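Local atomic coordinates of interferon gamma receptor 1 (Gallus gallus, PDB entry 4EQ3), a protein that probably binds the cytokine interferon gamma through its extracellular part, two fibronectin type III-like domains, and so serves as a cytokine receptor. Residues A[105-117]-A[123-135]. Numbering follows the deposited sequence.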
ATOM      1  N   LYS A 105       5.075   9.405   1.674  1.00 26.01           N
ATOM      2  CA  LYS A 105       6.287   9.148   2.436  1.00 26.59           C
ATOM      3  C   LYS A 105       6.164   7.857   3.218  1.00 25.75           C
ATOM      4  O   LYS A 105       7.088   7.054   3.256  1.00 26.93           O
ATOM      5  CB  LYS A 105       6.568  10.290   3.415  1.00 24.41           C
ATOM      6  CG  LYS A 105       6.871  11.622   2.752  1.00 28.76           C
ATOM      7  CD  LYS A 105       6.949  12.739   3.791  1.00 30.11           C
ATOM      8  CE  LYS A 105       7.974  12.438   4.884  1.00 36.10           C
ATOM      9  NZ  LYS A 105       8.001  13.512   5.930  1.00 39.45           N
ATOM     10  N   HIS A 106       5.019   7.669   3.854  1.00 25.89           N
ATOM     11  CA  HIS A 106       4.878   6.583   4.807  1.00 28.63           C
ATOM     12  C   HIS A 106       4.150   5.360   4.275  1.00 27.84           C
ATOM     13  O   HIS A 106       4.258   4.280   4.844  1.00 27.89           O
ATOM     14  CB  HIS A 106       4.199   7.103   6.075  1.00 27.89           C
ATOM     15  CG  HIS A 106       4.888   8.289   6.670  1.00 27.31           C
ATOM     16  ND1 HIS A 106       6.224   8.276   7.010  1.00 31.09           N
ATOM     17  CD2 HIS A 106       4.432   9.525   6.988  1.00 26.07           C
ATOM     18  CE1 HIS A 106       6.561   9.452   7.509  1.00 30.45           C
ATOM     19  NE2 HIS A 106       5.491  10.228   7.508  1.00 29.47           N
ATOM     20  N   GLY A 107       3.400   5.524   3.194  1.00 26.03           N
ATOM     21  CA  GLY A 107       2.657   4.409   2.639  1.00 25.35           C
ATOM     22  C   GLY A 107       3.561   3.425   1.916  1.00 26.19           C
ATOM     23  O   GLY A 107       4.382   3.830   1.101  1.00 30.22           O
ATOM     24  N   LYS A 108       3.414   2.132   2.197  1.00 23.09           N
ATOM     25  CA  LYS A 108       4.262   1.145   1.542  1.00 21.46           C
ATOM     26  C   LYS A 108       3.516   0.527   0.381  1.00 22.27           C
ATOM     27  O   LYS A 108       2.296   0.380   0.431  1.00 23.99           O
ATOM     28  CB  LYS A 108       4.692   0.041   2.514  1.00 25.09           C
ATOM     29  CG  LYS A 108       5.747   0.447   3.536  1.00 30.05           C
ATOM     30  CD  LYS A 108       6.401  -0.785   4.159  1.00 32.03           C
ATOM     31  CE  LYS A 108       6.814  -0.521   5.604  1.00 38.88           C
ATOM     32  NZ  LYS A 108       7.442  -1.725   6.241  1.00 42.41           N
ATOM     33  N   ILE A 109       4.249   0.154  -0.657  1.00 16.78           N
ATOM     34  CA  ILE A 109       3.679  -0.626  -1.744  1.00 21.01           C
ATOM     35  C   ILE A 109       4.326  -2.014  -1.756  1.00 20.75           C
ATOM     36  O   ILE A 109       5.532  -2.156  -2.004  1.00 19.01           O
ATOM     37  CB  ILE A 109       3.860   0.082  -3.098  1.00 21.10           C
ATOM     38  CG1 ILE A 109       3.115   1.422  -3.097  1.00 17.85           C
ATOM     39  CG2 ILE A 109       3.365  -0.798  -4.246  1.00 20.11           C
ATOM     40  CD1 ILE A 109       1.619   1.286  -2.966  1.00 18.06           C
ATOM     41  N   GLY A 110       3.526  -3.029  -1.450  1.00 19.57           N
ATOM     42  CA  GLY A 110       4.003  -4.401  -1.406  1.00 19.15           C
ATOM     43  C   GLY A 110       4.320  -4.995  -2.771  1.00 20.54           C
ATOM     44  O   GLY A 110       4.061  -4.388  -3.809  1.00 18.67           O
ATOM     45  N   PRO A 111       4.877  -6.212  -2.785  1.00 20.26           N
ATOM     46  CA  PRO A 111       5.224  -6.791  -4.083  1.00 19.44           C
ATOM     47  C   PRO A 111       3.984  -6.984  -4.954  1.00 19.85           C
ATOM     48  O   PRO A 111       2.894  -7.266  -4.444  1.00 21.32           O
ATOM     49  CB  PRO A 111       5.857  -8.135  -3.718  1.00 23.83           C
ATOM     50  CG  PRO A 111       5.408  -8.431  -2.322  1.00 24.75           C
ATOM     51  CD  PRO A 111       5.207  -7.097  -1.656  1.00 20.27           C
ATOM     52  N   PRO A 112       4.137  -6.808  -6.271  1.00 21.76           N
ATOM     53  CA  PRO A 112       3.014  -7.060  -7.170  1.00 21.04           C
ATOM     54  C   PRO A 112       2.844  -8.557  -7.419  1.00 23.81           C
ATOM     55  O   PRO A 112       3.772  -9.332  -7.203  1.00 23.19           O
ATOM     56  CB  PRO A 112       3.455  -6.385  -8.464  1.00 19.68           C
ATOM     57  CG  PRO A 112       4.936  -6.449  -8.426  1.00 22.97           C
ATOM     58  CD  PRO A 112       5.314  -6.280  -6.985  1.00 21.42           C
ATOM     59  N   LYS A 113       1.664  -8.946  -7.880  1.00 22.60           N
ATOM     60  CA  LYS A 113       1.424 -10.306  -8.326  1.00 25.38           C
ATOM     61  C   LYS A 113       1.959 -10.411  -9.745  1.00 27.64           C
ATOM     62  O   LYS A 113       1.668  -9.566 -10.589  1.00 26.79           O
ATOM     63  CB  LYS A 113      -0.073 -10.604  -8.281  1.00 26.47           C
ATOM     64  CG  LYS A 113      -0.447 -12.030  -8.628  1.00 33.37           C
ATOM     65  CD  LYS A 113       0.176 -13.020  -7.658  1.00 37.62           C
ATOM     66  CE  LYS A 113      -0.206 -14.463  -8.015  1.00 44.58           C
ATOM     67  NZ  LYS A 113       0.426 -15.467  -7.096  1.00 51.67           N
ATOM     68  N   LEU A 114       2.761 -11.434 -10.016  1.00 25.66           N
ATOM     69  CA  LEU A 114       3.406 -11.536 -11.319  1.00 26.68           C
ATOM     70  C   LEU A 114       3.216 -12.917 -11.921  1.00 30.43           C
ATOM     71  O   LEU A 114       3.620 -13.912 -11.324  1.00 28.73           O
ATOM     72  CB  LEU A 114       4.899 -11.235 -11.184  1.00 27.05           C
ATOM     73  CG  LEU A 114       5.709 -11.064 -12.476  1.00 29.27           C
ATOM     74  CD1 LEU A 114       6.956 -10.223 -12.233  1.00 29.51           C
ATOM     75  CD2 LEU A 114       6.074 -12.396 -13.116  1.00 30.13           C
ATOM     76  N   ASN A 115       2.609 -12.983 -13.101  1.00 35.47           N
ATOM     77  CA  ASN A 115       2.496 -14.259 -13.811  1.00 36.11           C
ATOM     78  C   ASN A 115       3.414 -14.321 -15.027  1.00 35.62           C
ATOM     79  O   ASN A 115       3.509 -13.364 -15.797  1.00 32.95           O
ATOM     80  CB  ASN A 115       1.052 -14.549 -14.236  1.00 36.01           C
ATOM     81  CG  ASN A 115       0.882 -15.966 -14.772  1.00 46.34           C
ATOM     82  OD1 ASN A 115       0.402 -16.177 -15.894  1.00 46.10           O
ATOM     83  ND2 ASN A 115       1.303 -16.948 -13.976  1.00 45.86           N
ATOM     84  N   LEU A 116       4.062 -15.467 -15.203  1.00 32.16           N
ATOM     85  CA  LEU A 116       5.066 -15.644 -16.237  1.00 30.96           C
ATOM     86  C   LEU A 116       4.672 -16.776 -17.174  1.00 32.75           C
ATOM     87  O   LEU A 116       4.448 -17.908 -16.736  1.00 32.22           O
ATOM     88  CB  LEU A 116       6.413 -15.971 -15.595  1.00 31.71           C
ATOM     89  CG  LEU A 116       7.675 -15.695 -16.409  1.00 33.97           C
ATOM     90  CD1 LEU A 116       7.705 -14.229 -16.815  1.00 34.74           C
ATOM     91  CD2 LEU A 116       8.917 -16.064 -15.613  1.00 33.15           C
ATOM     92  N   SER A 117       4.594 -16.461 -18.461  1.00 24.31           N
ATOM     93  CA  SER A 117       4.282 -17.442 -19.494  1.00 24.59           C
ATOM     94  C   SER A 117       5.180 -17.187 -20.696  1.00 30.22           C
ATOM     95  O   SER A 117       6.012 -16.268 -20.676  1.00 29.89           O
ATOM     96  CB  SER A 117       2.806 -17.349 -19.899  1.00 27.45           C
ATOM     97  OG  SER A 117       2.483 -16.044 -20.369  1.00 25.49           O
ATOM     98  N   ILE A 123       8.853 -14.182 -23.977  1.00 35.91           N
ATOM     99  CA  ILE A 123       8.356 -14.241 -22.608  1.00 32.69           C
ATOM    100  C   ILE A 123       7.265 -13.207 -22.387  1.00 30.44           C
ATOM    101  O   ILE A 123       7.362 -12.066 -22.847  1.00 29.21           O
ATOM    102  CB  ILE A 123       9.462 -13.983 -21.573  1.00 35.19           C
ATOM    103  CG1 ILE A 123      10.671 -14.876 -21.830  1.00 35.26           C
ATOM    104  CG2 ILE A 123       8.928 -14.230 -20.177  1.00 30.52           C
ATOM    105  CD1 ILE A 123      10.426 -16.302 -21.478  1.00 37.11           C
ATOM    106  N   ILE A 124       6.232 -13.616 -21.666  1.00 32.81           N
ATOM    107  CA  ILE A 124       5.070 -12.781 -21.419  1.00 31.49           C
ATOM    108  C   ILE A 124       4.909 -12.534 -19.928  1.00 29.35           C
ATOM    109  O   ILE A 124       4.736 -13.471 -19.140  1.00 27.23           O
ATOM    110  CB  ILE A 124       3.797 -13.453 -21.960  1.00 34.41           C
ATOM    111  CG1 ILE A 124       3.883 -13.609 -23.481  1.00 36.51           C
ATOM    112  CG2 ILE A 124       2.560 -12.657 -21.567  1.00 35.34           C
ATOM    113  CD1 ILE A 124       2.770 -14.475 -24.069  1.00 38.29           C
ATOM    114  N   VAL A 125       4.967 -11.263 -19.545  1.00 30.25           N
ATOM    115  CA  VAL A 125       4.855 -10.873 -18.143  1.00 27.84           C
ATOM    116  C   VAL A 125       3.540 -10.175 -17.851  1.00 26.60           C
ATOM    117  O   VAL A 125       3.240  -9.143 -18.440  1.00 27.51           O
ATOM    118  CB  VAL A 125       5.986  -9.935 -17.744  1.00 25.37           C
ATOM    119  CG1 VAL A 125       5.837  -9.515 -16.285  1.00 22.92           C
ATOM    120  CG2 VAL A 125       7.315 -10.602 -17.992  1.00 25.01           C
ATOM    121  N   ASP A 126       2.744 -10.748 -16.954  1.00 23.86           N
ATOM    122  CA  ASP A 126       1.550 -10.076 -16.487  1.00 22.50           C
ATOM    123  C   ASP A 126       1.807  -9.644 -15.057  1.00 25.70           C
ATOM    124  O   ASP A 126       2.224 -10.442 -14.219  1.00 23.83           O
ATOM    125  CB  ASP A 126       0.325 -10.986 -16.562  1.00 22.39           C
ATOM    126  CG  ASP A 126      -0.130 -11.244 -17.997  1.00 30.90           C
ATOM    127  OD1 ASP A 126      -0.684 -10.313 -18.638  1.00 29.70           O
ATOM    128  OD2 ASP A 126       0.071 -12.382 -18.485  1.00 29.91           O
ATOM    129  N   VAL A 127       1.569  -8.370 -14.777  1.00 25.61           N
ATOM    130  CA  VAL A 127       1.852  -7.851 -13.454  1.00 27.49           C
ATOM    131  C   VAL A 127       0.749  -6.899 -13.014  1.00 26.57           C
ATOM    132  O   VAL A 127       0.262  -6.101 -13.813  1.00 27.28           O
ATOM    133  CB  VAL A 127       3.217  -7.156 -13.434  1.00 28.33           C
ATOM    134  CG1 VAL A 127       3.242  -6.022 -14.462  1.00 26.54           C
ATOM    135  CG2 VAL A 127       3.553  -6.648 -12.029  1.00 27.85           C
ATOM    136  N   TYR A 128       0.339  -7.011 -11.753  1.00 26.59           N
ATOM    137  CA  TYR A 128      -0.635  -6.095 -11.165  1.00 25.03           C
ATOM    138  C   TYR A 128      -0.711  -6.275  -9.646  1.00 26.16           C
ATOM    139  O   TYR A 128      -0.076  -7.171  -9.084  1.00 23.34           O
ATOM    140  CB  TYR A 128      -2.010  -6.296 -11.800  1.00 27.72           C
ATOM    141  CG  TYR A 128      -2.802  -7.454 -11.234  1.00 28.22           C
ATOM    142  CD1 TYR A 128      -2.290  -8.745 -11.245  1.00 30.73           C
ATOM    143  CD2 TYR A 128      -4.075  -7.257 -10.709  1.00 32.18           C
ATOM    144  CE1 TYR A 128      -3.020  -9.813 -10.739  1.00 33.58           C
ATOM    145  CE2 TYR A 128      -4.814  -8.313 -10.201  1.00 33.87           C
ATOM    146  CZ  TYR A 128      -4.279  -9.589 -10.218  1.00 33.42           C
ATOM    147  OH  TYR A 128      -5.009 -10.637  -9.708  1.00 40.66           O
ATOM    148  N   HIS A 129      -1.480  -5.404  -8.992  1.00 23.52           N
ATOM    149  CA  HIS A 129      -1.696  -5.454  -7.548  1.00 20.86           C
ATOM    150  C   HIS A 129      -3.167  -5.672  -7.245  1.00 23.47           C
ATOM    151  O   HIS A 129      -3.934  -4.701  -7.222  1.00 23.05           O
ATOM    152  CB  HIS A 129      -1.312  -4.114  -6.925  1.00 21.31           C
ATOM    153  CG  HIS A 129       0.116  -4.025  -6.497  1.00 19.91           C
ATOM    154  ND1 HIS A 129       1.119  -3.602  -7.339  1.00 20.27           N
ATOM    155  CD2 HIS A 129       0.708  -4.296  -5.310  1.00 20.35           C
ATOM    156  CE1 HIS A 129       2.270  -3.619  -6.691  1.00 20.50           C
ATOM    157  NE2 HIS A 129       2.047  -4.032  -5.456  1.00 19.13           N
ATOM    158  N   PRO A 130      -3.575  -6.929  -6.979  1.00 27.62           N
ATOM    159  CA  PRO A 130      -4.996  -7.204  -6.713  1.00 26.64           C
ATOM    160  C   PRO A 130      -5.526  -6.398  -5.526  1.00 24.95           C
ATOM    161  O   PRO A 130      -6.721  -6.109  -5.448  1.00 25.78           O
ATOM    162  CB  PRO A 130      -5.014  -8.708  -6.388  1.00 28.92           C
ATOM    163  CG  PRO A 130      -3.616  -9.035  -6.003  1.00 30.03           C
ATOM    164  CD  PRO A 130      -2.747  -8.138  -6.839  1.00 25.01           C
ATOM    165  N   GLU A 131      -4.673  -6.024  -4.594  1.00 24.23           N
ATOM    166  CA  GLU A 131      -5.064  -5.262  -3.428  1.00 27.01           C
ATOM    167  C   GLU A 131      -5.456  -3.827  -3.687  1.00 27.77           C
ATOM    168  O   GLU A 131      -6.127  -3.247  -2.932  1.00 26.80           O
ATOM    169  CB  GLU A 131      -3.964  -5.251  -2.420  1.00 27.85           C
ATOM    170  CG  GLU A 131      -3.378  -6.560  -2.191  1.00 34.16           C
ATOM    171  CD  GLU A 131      -2.046  -6.769  -2.911  1.00 32.31           C
ATOM    172  OE1 GLU A 131      -1.233  -7.431  -2.268  1.00 36.19           O
ATOM    173  OE2 GLU A 131      -1.824  -6.315  -4.068  1.00 26.37           O
ATOM    174  N   PHE A 132      -5.012  -3.269  -4.778  1.00 23.29           N
ATOM    175  CA  PHE A 132      -5.317  -1.858  -5.021  1.00 25.03           C
ATOM    176  C   PHE A 132      -6.824  -1.658  -5.114  1.00 26.41           C
ATOM    177  O   PHE A 132      -7.527  -2.450  -5.738  1.00 26.75           O
ATOM    178  CB  PHE A 132      -4.626  -1.327  -6.282  1.00 24.44           C
ATOM    179  CG  PHE A 132      -3.136  -1.152  -6.137  1.00 21.57           C
ATOM    180  CD1 PHE A 132      -2.516  -1.339  -4.915  1.00 21.10           C
ATOM    181  CD2 PHE A 132      -2.361  -0.808  -7.233  1.00 20.74           C
ATOM    182  CE1 PHE A 132      -1.150  -1.188  -4.783  1.00 18.92           C
ATOM    183  CE2 PHE A 132      -0.996  -0.657  -7.117  1.00 19.12           C
ATOM    184  CZ  PHE A 132      -0.384  -0.844  -5.891  1.00 19.79           C
ATOM    185  N   PRO A 133      -7.329  -0.597  -4.486  1.00 23.50           N
ATOM    186  CA  PRO A 133      -8.782  -0.396  -4.501  1.00 26.94           C
ATOM    187  C   PRO A 133      -9.295   0.018  -5.883  1.00 28.42           C
ATOM    188  O   PRO A 133      -8.569   0.642  -6.659  1.00 28.25           O
ATOM    189  CB  PRO A 133      -8.995   0.715  -3.470  1.00 28.26           C
ATOM    190  CG  PRO A 133      -7.673   1.455  -3.430  1.00 28.75           C
ATOM    191  CD  PRO A 133      -6.620   0.409  -3.677  1.00 24.98           C
ATOM    192  N   SER A 134     -10.531  -0.363  -6.184  1.00 25.45           N
ATOM    193  CA  SER A 134     -11.173  -0.029  -7.444  1.00 31.70           C
ATOM    194  C   SER A 134     -11.330   1.482  -7.579  1.00 30.93           C
ATOM    195  O   SER A 134     -11.730   2.152  -6.638  1.00 30.92           O
ATOM    196  CB  SER A 134     -12.549  -0.705  -7.520  1.00 34.75           C
ATOM    197  OG  SER A 134     -13.371  -0.115  -8.522  1.00 39.47           O
ATOM    198  N   VAL A 135     -11.019   2.011  -8.754  1.00 35.90           N
ATOM    199  CA  VAL A 135     -11.169   3.441  -8.995  1.00 37.72           C
ATOM    200  C   VAL A 135     -12.626   3.869  -8.841  1.00 41.16           C
ATOM    201  O   VAL A 135     -12.915   5.000  -8.437  1.00 40.52           O
ATOM    202  CB  VAL A 135     -10.642   3.835 -10.390  1.00 40.75           C
ATOM    203  CG1 VAL A 135     -11.786   3.934 -11.401  1.00 43.72           C
ATOM    204  CG2 VAL A 135      -9.878   5.145 -10.308  1.00 40.67           C
TER
HETATM  205  O   HOH W   1       0.554  -7.677  -5.022  1.00 36.85           O
HETATM  206  O   HOH W   2       1.594  -6.680  -2.207  1.00 36.85           O
HETATM  207  O   HOH W   3       1.999 -14.333 -18.168  1.00 36.85           O
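Lys113 and Tyr128 open a regular antiparallel pairing that runs to Ser117 and Ile124, and here the contact continues past the last backbone bond of the hairpin through a buried histidine. Six backbone hydrogen bonds join the hydrogen-bonded pairs Lys113–Tyr128, Asn115–Asp126 and Ser117–Ile124. Asn115 N lies 2.8 Å from Asp126 O. The bond from Ser117 N to Ile124 O is longer, at 3.1 Å.

Beyond the strands, His129 takes over. Its NE2 donates to Gly110 O at 2.6 Å in a nearly straight bond (169°); the oxygen lies in the imidazole plane, whereas the nitrogen sits above the carbonyl plane. Pro112 CA packs over one ring face, a CH-pi contact 3.7 Å from the centroid, and Phe132 CZ meets the opposite face. With ND1 hydrogen-bonded to Tyr150 OH, both ring nitrogens are engaged, which fixes the ring's rotation.

Apolar contacts line the face bearing Leu114, Leu116, Val125 and Val127. Leu116 holds CG anti to its backbone nitrogen (chi1 -158°), and its CD1 branch reaches Ile123 CG2 at 3.6 Å and Val125 CG2 at 3.8 Å. On the other face, one water links Ser117 OG with Asp126 OD2, while Asp126 OD1 accepts a hydrogen bond from Asn176 ND2.

The hairpin belongs to the second, fibronectin type III-like domain: strand 122-128 also pairs with strand 175-180, and the leucine face packs against strands 186-196 and 201-213 of the opposing sheet. At the interdomain end, Ile109 contacts Phe132, whose ring meets Phe24 edge-to-face, while the Lys108 backbone hydrogen-bonds to the backbones of Ser21 and Asn23.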